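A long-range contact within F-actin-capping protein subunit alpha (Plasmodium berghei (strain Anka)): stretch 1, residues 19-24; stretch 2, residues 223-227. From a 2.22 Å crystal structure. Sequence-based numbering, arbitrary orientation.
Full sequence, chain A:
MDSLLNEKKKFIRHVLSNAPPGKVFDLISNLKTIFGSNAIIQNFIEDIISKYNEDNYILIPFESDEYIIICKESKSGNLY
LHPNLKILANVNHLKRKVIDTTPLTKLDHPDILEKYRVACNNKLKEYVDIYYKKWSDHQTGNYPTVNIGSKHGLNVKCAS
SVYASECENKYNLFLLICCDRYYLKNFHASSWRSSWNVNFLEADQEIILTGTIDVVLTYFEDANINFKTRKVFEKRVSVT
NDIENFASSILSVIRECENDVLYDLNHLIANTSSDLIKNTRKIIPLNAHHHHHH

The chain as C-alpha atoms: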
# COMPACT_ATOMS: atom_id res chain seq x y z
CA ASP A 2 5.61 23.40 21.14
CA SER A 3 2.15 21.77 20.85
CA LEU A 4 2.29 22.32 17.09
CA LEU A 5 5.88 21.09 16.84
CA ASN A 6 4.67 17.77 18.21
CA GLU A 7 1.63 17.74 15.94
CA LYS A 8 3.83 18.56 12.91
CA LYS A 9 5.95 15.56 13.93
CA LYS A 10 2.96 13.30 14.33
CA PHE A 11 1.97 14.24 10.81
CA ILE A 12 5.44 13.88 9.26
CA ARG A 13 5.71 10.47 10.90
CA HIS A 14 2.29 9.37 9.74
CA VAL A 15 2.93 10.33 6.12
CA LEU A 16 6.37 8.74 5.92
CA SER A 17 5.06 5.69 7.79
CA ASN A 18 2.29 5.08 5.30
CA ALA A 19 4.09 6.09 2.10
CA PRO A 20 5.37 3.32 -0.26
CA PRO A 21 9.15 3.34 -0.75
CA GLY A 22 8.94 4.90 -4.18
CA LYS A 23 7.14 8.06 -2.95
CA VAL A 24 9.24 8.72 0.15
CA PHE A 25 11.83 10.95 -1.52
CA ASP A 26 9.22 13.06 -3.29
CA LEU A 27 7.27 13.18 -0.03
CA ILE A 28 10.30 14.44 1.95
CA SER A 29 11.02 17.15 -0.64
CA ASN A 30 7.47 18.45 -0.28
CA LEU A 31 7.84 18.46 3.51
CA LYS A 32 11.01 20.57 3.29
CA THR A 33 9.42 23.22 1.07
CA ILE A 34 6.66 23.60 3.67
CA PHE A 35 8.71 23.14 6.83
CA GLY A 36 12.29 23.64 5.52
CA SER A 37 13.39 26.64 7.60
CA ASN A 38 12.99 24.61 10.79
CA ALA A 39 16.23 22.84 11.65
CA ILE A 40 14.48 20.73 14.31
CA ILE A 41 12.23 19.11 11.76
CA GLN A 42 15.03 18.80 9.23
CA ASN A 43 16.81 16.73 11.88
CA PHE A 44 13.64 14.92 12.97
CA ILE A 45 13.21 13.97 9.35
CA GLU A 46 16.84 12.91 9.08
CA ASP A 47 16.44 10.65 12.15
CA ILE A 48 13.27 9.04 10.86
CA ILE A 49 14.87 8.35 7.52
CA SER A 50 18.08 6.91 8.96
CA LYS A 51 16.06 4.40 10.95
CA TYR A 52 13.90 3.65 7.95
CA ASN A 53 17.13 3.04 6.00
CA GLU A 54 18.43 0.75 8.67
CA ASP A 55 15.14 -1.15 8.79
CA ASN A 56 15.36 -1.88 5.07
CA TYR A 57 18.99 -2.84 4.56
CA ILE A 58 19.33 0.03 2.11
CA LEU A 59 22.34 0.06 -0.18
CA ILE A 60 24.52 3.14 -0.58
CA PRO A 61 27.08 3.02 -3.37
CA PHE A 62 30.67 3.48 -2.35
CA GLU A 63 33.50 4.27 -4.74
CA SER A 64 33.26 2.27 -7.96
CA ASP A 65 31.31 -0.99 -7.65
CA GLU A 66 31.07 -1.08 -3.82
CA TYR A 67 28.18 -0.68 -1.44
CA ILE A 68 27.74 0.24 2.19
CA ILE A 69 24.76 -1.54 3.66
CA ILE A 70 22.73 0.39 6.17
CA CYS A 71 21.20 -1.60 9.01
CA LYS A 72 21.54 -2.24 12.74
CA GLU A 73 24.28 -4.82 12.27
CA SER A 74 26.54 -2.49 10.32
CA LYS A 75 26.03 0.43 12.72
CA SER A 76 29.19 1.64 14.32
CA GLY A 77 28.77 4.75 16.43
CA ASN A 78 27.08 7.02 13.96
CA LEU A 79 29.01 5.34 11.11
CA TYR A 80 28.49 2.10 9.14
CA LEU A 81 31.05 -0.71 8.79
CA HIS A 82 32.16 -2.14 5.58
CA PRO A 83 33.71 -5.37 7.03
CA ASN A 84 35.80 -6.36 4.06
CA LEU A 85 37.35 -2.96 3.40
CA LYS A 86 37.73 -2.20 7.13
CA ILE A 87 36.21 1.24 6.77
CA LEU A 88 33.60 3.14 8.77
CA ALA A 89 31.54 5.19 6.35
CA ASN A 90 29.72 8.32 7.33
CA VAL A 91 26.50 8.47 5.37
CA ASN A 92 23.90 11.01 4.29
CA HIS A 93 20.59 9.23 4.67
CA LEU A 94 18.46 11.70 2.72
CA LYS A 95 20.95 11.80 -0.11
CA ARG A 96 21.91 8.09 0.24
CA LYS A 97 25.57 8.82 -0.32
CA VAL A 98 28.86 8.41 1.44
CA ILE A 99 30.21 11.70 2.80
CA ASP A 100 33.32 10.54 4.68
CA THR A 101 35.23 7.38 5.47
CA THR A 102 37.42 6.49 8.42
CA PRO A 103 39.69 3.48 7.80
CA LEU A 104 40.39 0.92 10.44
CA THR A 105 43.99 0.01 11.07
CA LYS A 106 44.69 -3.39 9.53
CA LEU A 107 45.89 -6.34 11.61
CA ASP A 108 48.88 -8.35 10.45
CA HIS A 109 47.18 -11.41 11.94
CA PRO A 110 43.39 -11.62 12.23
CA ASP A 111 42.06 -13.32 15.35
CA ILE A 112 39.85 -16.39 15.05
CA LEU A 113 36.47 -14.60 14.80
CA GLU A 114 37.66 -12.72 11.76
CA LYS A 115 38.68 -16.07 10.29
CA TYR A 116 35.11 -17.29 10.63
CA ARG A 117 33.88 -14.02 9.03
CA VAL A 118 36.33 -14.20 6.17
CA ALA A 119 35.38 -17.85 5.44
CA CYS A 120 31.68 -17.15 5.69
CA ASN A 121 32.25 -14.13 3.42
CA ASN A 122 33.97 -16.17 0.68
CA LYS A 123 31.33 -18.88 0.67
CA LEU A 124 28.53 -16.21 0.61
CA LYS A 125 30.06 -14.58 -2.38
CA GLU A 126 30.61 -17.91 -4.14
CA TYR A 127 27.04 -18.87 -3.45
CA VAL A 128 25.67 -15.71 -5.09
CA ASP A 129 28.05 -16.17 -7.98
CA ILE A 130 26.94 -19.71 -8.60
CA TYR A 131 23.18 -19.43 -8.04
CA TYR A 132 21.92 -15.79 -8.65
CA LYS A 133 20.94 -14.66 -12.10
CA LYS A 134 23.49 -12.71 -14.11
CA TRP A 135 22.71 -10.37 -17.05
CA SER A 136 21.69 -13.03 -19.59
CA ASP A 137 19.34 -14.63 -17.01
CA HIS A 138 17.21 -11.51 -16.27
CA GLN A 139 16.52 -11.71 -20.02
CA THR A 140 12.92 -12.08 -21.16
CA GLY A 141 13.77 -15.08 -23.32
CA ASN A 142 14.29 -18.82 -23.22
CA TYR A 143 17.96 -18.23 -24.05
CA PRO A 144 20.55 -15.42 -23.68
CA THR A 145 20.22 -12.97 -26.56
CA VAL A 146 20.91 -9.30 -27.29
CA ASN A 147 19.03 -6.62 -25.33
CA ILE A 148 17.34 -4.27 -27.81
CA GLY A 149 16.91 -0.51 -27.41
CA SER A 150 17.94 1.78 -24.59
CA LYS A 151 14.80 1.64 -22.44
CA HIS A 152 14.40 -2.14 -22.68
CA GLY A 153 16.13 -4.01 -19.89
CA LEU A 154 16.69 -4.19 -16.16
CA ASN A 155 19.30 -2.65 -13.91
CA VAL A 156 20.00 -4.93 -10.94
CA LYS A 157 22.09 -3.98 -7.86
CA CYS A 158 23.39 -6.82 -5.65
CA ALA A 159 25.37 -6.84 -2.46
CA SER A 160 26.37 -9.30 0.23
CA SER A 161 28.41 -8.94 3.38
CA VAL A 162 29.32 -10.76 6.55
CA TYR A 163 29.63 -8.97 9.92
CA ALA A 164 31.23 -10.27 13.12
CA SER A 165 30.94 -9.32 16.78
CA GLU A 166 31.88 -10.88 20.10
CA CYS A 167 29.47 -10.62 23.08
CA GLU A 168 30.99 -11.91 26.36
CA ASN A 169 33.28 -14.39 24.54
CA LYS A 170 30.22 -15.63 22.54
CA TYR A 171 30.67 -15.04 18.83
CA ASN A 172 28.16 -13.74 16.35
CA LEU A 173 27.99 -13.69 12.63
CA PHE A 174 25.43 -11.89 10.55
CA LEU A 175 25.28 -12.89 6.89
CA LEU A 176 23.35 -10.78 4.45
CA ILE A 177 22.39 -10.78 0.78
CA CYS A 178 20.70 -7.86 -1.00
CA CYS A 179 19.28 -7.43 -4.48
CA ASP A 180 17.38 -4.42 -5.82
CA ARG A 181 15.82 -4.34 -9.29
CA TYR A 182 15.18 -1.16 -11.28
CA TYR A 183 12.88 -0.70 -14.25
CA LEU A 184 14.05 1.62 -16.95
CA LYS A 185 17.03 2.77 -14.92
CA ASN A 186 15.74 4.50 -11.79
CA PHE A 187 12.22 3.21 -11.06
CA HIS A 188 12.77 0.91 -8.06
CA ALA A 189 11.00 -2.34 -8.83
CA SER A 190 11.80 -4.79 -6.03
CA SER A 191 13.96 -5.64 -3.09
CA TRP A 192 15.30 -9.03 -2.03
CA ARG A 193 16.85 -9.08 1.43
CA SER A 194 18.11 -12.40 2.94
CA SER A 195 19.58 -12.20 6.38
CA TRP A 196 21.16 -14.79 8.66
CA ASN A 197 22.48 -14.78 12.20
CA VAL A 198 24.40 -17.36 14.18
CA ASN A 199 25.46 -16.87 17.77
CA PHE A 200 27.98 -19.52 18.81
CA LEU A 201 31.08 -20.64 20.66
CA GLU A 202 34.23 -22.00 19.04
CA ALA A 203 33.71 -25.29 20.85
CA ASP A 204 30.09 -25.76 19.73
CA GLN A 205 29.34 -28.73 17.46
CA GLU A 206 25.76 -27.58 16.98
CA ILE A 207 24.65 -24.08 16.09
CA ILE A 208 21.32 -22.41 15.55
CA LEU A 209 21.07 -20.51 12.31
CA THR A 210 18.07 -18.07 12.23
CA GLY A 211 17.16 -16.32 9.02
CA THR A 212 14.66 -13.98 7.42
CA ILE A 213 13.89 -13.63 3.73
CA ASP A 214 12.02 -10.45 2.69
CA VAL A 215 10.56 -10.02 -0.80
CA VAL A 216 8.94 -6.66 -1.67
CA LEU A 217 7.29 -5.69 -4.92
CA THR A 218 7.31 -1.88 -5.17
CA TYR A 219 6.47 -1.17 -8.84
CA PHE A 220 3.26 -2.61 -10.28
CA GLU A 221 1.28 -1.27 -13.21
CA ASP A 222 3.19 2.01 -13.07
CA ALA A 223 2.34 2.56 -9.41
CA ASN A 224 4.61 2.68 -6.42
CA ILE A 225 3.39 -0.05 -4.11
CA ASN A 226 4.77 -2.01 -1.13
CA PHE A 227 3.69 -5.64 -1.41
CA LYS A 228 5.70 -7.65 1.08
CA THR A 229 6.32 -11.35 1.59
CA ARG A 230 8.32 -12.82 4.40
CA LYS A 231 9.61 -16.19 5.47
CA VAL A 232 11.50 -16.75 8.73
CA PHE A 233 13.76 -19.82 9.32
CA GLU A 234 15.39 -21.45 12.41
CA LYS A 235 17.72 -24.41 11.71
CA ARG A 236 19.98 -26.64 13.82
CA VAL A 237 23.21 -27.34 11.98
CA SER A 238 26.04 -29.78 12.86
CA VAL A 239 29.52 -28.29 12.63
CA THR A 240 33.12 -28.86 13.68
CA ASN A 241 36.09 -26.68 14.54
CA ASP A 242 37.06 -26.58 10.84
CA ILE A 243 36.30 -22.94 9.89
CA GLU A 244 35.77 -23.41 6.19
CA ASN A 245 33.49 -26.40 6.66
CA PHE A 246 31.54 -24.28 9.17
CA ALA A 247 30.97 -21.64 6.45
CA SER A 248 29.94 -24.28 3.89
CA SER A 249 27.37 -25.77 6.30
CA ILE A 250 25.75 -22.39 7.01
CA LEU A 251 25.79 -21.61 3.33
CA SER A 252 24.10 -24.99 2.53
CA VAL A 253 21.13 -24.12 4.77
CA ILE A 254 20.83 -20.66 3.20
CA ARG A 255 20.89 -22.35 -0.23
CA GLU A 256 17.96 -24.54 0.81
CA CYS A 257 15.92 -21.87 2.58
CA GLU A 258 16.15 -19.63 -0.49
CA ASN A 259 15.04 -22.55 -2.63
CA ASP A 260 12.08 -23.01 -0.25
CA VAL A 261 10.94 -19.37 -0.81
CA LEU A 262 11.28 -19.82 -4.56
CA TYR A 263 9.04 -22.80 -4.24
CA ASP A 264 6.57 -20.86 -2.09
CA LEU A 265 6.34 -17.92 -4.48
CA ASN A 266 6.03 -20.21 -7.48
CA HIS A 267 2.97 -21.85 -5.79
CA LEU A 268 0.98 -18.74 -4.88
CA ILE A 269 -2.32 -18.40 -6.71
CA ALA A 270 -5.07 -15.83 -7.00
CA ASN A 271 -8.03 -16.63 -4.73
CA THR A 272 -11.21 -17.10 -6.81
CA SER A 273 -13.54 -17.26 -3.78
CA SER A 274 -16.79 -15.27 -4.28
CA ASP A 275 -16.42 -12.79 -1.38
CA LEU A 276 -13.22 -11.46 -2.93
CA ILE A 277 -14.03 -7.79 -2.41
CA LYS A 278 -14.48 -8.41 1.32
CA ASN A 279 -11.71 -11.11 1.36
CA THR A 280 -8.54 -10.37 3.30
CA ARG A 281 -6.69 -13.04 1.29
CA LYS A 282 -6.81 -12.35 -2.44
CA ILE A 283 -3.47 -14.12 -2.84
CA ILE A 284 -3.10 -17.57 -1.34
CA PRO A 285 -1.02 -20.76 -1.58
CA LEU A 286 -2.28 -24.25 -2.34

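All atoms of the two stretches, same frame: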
# COMPACT_ATOMS: atom_id res chain seq x y z
N ALA A 19 3.68 5.92 3.48
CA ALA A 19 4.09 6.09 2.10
C ALA A 19 4.83 4.85 1.57
O ALA A 19 5.69 4.31 2.27
CB ALA A 19 4.96 7.34 1.99
N PRO A 20 4.57 4.42 0.34
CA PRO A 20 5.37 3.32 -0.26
C PRO A 20 6.78 3.79 -0.58
O PRO A 20 7.01 5.00 -0.74
CB PRO A 20 4.59 2.95 -1.53
CG PRO A 20 3.87 4.24 -1.90
CD PRO A 20 3.53 4.89 -0.59
N PRO A 21 7.76 2.88 -0.66
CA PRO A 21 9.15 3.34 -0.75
C PRO A 21 9.33 4.34 -1.87
O PRO A 21 10.01 5.36 -1.70
CB PRO A 21 9.94 2.06 -1.03
CG PRO A 21 9.09 0.94 -0.58
CD PRO A 21 7.65 1.41 -0.72
N GLY A 22 8.72 4.09 -3.01
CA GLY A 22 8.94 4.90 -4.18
C GLY A 22 8.47 6.35 -4.09
O GLY A 22 8.78 7.12 -5.00
N LYS A 23 7.64 6.70 -3.12
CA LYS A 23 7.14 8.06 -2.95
C LYS A 23 7.83 8.80 -1.81
O LYS A 23 7.51 9.96 -1.55
CB LYS A 23 5.63 8.07 -2.71
CG LYS A 23 4.80 7.58 -3.89
CD LYS A 23 3.31 7.51 -3.51
CE LYS A 23 2.39 7.27 -4.70
NZ LYS A 23 0.96 7.12 -4.27
N VAL A 24 8.69 8.14 -1.06
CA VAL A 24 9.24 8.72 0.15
C VAL A 24 10.06 9.96 -0.17
O VAL A 24 9.87 11.02 0.42
CB VAL A 24 10.05 7.67 0.91
CG1 VAL A 24 10.77 8.32 2.09
CG2 VAL A 24 9.12 6.51 1.30
N ALA A 223 2.53 1.96 -10.71
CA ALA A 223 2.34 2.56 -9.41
C ALA A 223 3.45 2.13 -8.45
O ALA A 223 3.94 0.99 -8.50
CB ALA A 223 1.00 2.20 -8.77
N ASN A 224 3.77 3.03 -7.56
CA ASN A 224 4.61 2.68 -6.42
C ASN A 224 3.74 1.92 -5.43
O ASN A 224 2.73 2.44 -4.97
CB ASN A 224 5.21 3.91 -5.76
CG ASN A 224 6.16 4.65 -6.66
OD1 ASN A 224 7.26 4.17 -6.94
ND2 ASN A 224 5.77 5.82 -7.10
N ILE A 225 4.08 0.66 -5.17
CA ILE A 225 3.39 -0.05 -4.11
C ILE A 225 4.39 -0.58 -3.08
O ILE A 225 5.55 -0.17 -3.04
CB ILE A 225 2.54 -1.19 -4.69
CG1 ILE A 225 3.42 -2.27 -5.34
CG2 ILE A 225 1.53 -0.62 -5.68
CD1 ILE A 225 2.64 -3.60 -5.62
N ASN A 226 3.95 -1.54 -2.26
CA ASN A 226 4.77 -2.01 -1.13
C ASN A 226 4.22 -3.35 -0.70
O ASN A 226 3.76 -3.51 0.44
CB ASN A 226 4.75 -0.97 -0.02
CG ASN A 226 5.82 -1.18 1.04
OD1 ASN A 226 6.87 -1.86 0.86
ND2 ASN A 226 5.57 -0.53 2.16
N PHE A 227 4.26 -4.32 -1.62
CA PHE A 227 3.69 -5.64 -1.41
C PHE A 227 4.78 -6.58 -0.87
O PHE A 227 5.72 -6.96 -1.57
CB PHE A 227 3.12 -6.14 -2.72
CG PHE A 227 2.64 -7.56 -2.66
CD1 PHE A 227 3.17 -8.52 -3.48
CD2 PHE A 227 1.62 -7.90 -1.79
CE1 PHE A 227 2.73 -9.81 -3.42
CE2 PHE A 227 1.13 -9.17 -1.75
CZ PHE A 227 1.72 -10.14 -2.54
O HOH W 1 6.86 2.08 -4.03

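No direct hydrogen bond joins these two stretches, although one of them is a strand with backbone polar groups facing its partner; a single water makes the polar link instead. The O of water 1 accepts a hydrogen bond from Gly 22 N at 2.9 Å and donates one to Ile 225 O at 2.8 Å. No hydrogen bond across the stretches pairs Gly 22 N with a strand atom, and the water gives it a partner while also donating to the strand carbonyl.

Around this bridge the contact is made by van der Waals packing. The two prolines lie against the strand, and being prolines they bring no backbone NH that would need a partner there. Pro 20 points its CA-to-CB bond toward the strand and sits close to its backbone, with CB 3.6 Å from Ile 225 O and CG 3.7 Å from Asn 224 O. Pro 21 adds its CD, 3.5 Å from Ile 225 O and 3.6 Å from Asn 226 CG. Ile 225 O thus receives the water's hydrogen bond while the carbons of both rings pack near it. The turn that presents these rings is held by its own backbone: Lys 23 N donates to Pro 20 O at 3.0 Å, and Val 24 N to Pro 21 O at 3.1 Å.

The strand alternates in the usual way. Asn 224 and Asn 226 direct their CA-to-CB bonds toward stretch 1, whereas that of Ile 225 points away, so the isoleucine contributes chiefly its carbonyl and its hydrophobic side chain is buried elsewhere in the structure.

Asn 224 has the largest area covered in the contact. Its side chain, with chi1 in the m well, reaches stretch 1, where OD1 comes within 3.3 Å of Gly 22 CA. Glycine suits this position for a clear steric reason: an ideally placed CB would point toward the strand and lie only 1.9 Å from Asn 224 OD1, a plain clash. The amide's other end, ND2, lies 3.8 Å from Lys 23 CG. Here lysine offers the aliphatic part of its side chain, which runs extended through three successive t angles and carries the charged NZ beyond this packing.

Asn 226 has less area covered than Asn 224, but its short side chain, its CA-to-CB bond pointing toward stretch 1, fits beside both prolines: its CB is 4.2 Å from Pro 20 CB, and its CG lies against the Pro 21 ring. In all, 272 Å² is buried between stretches whose touching residues are at least 201 positions apart in sequence, a small contact made of close packing and one bridging water.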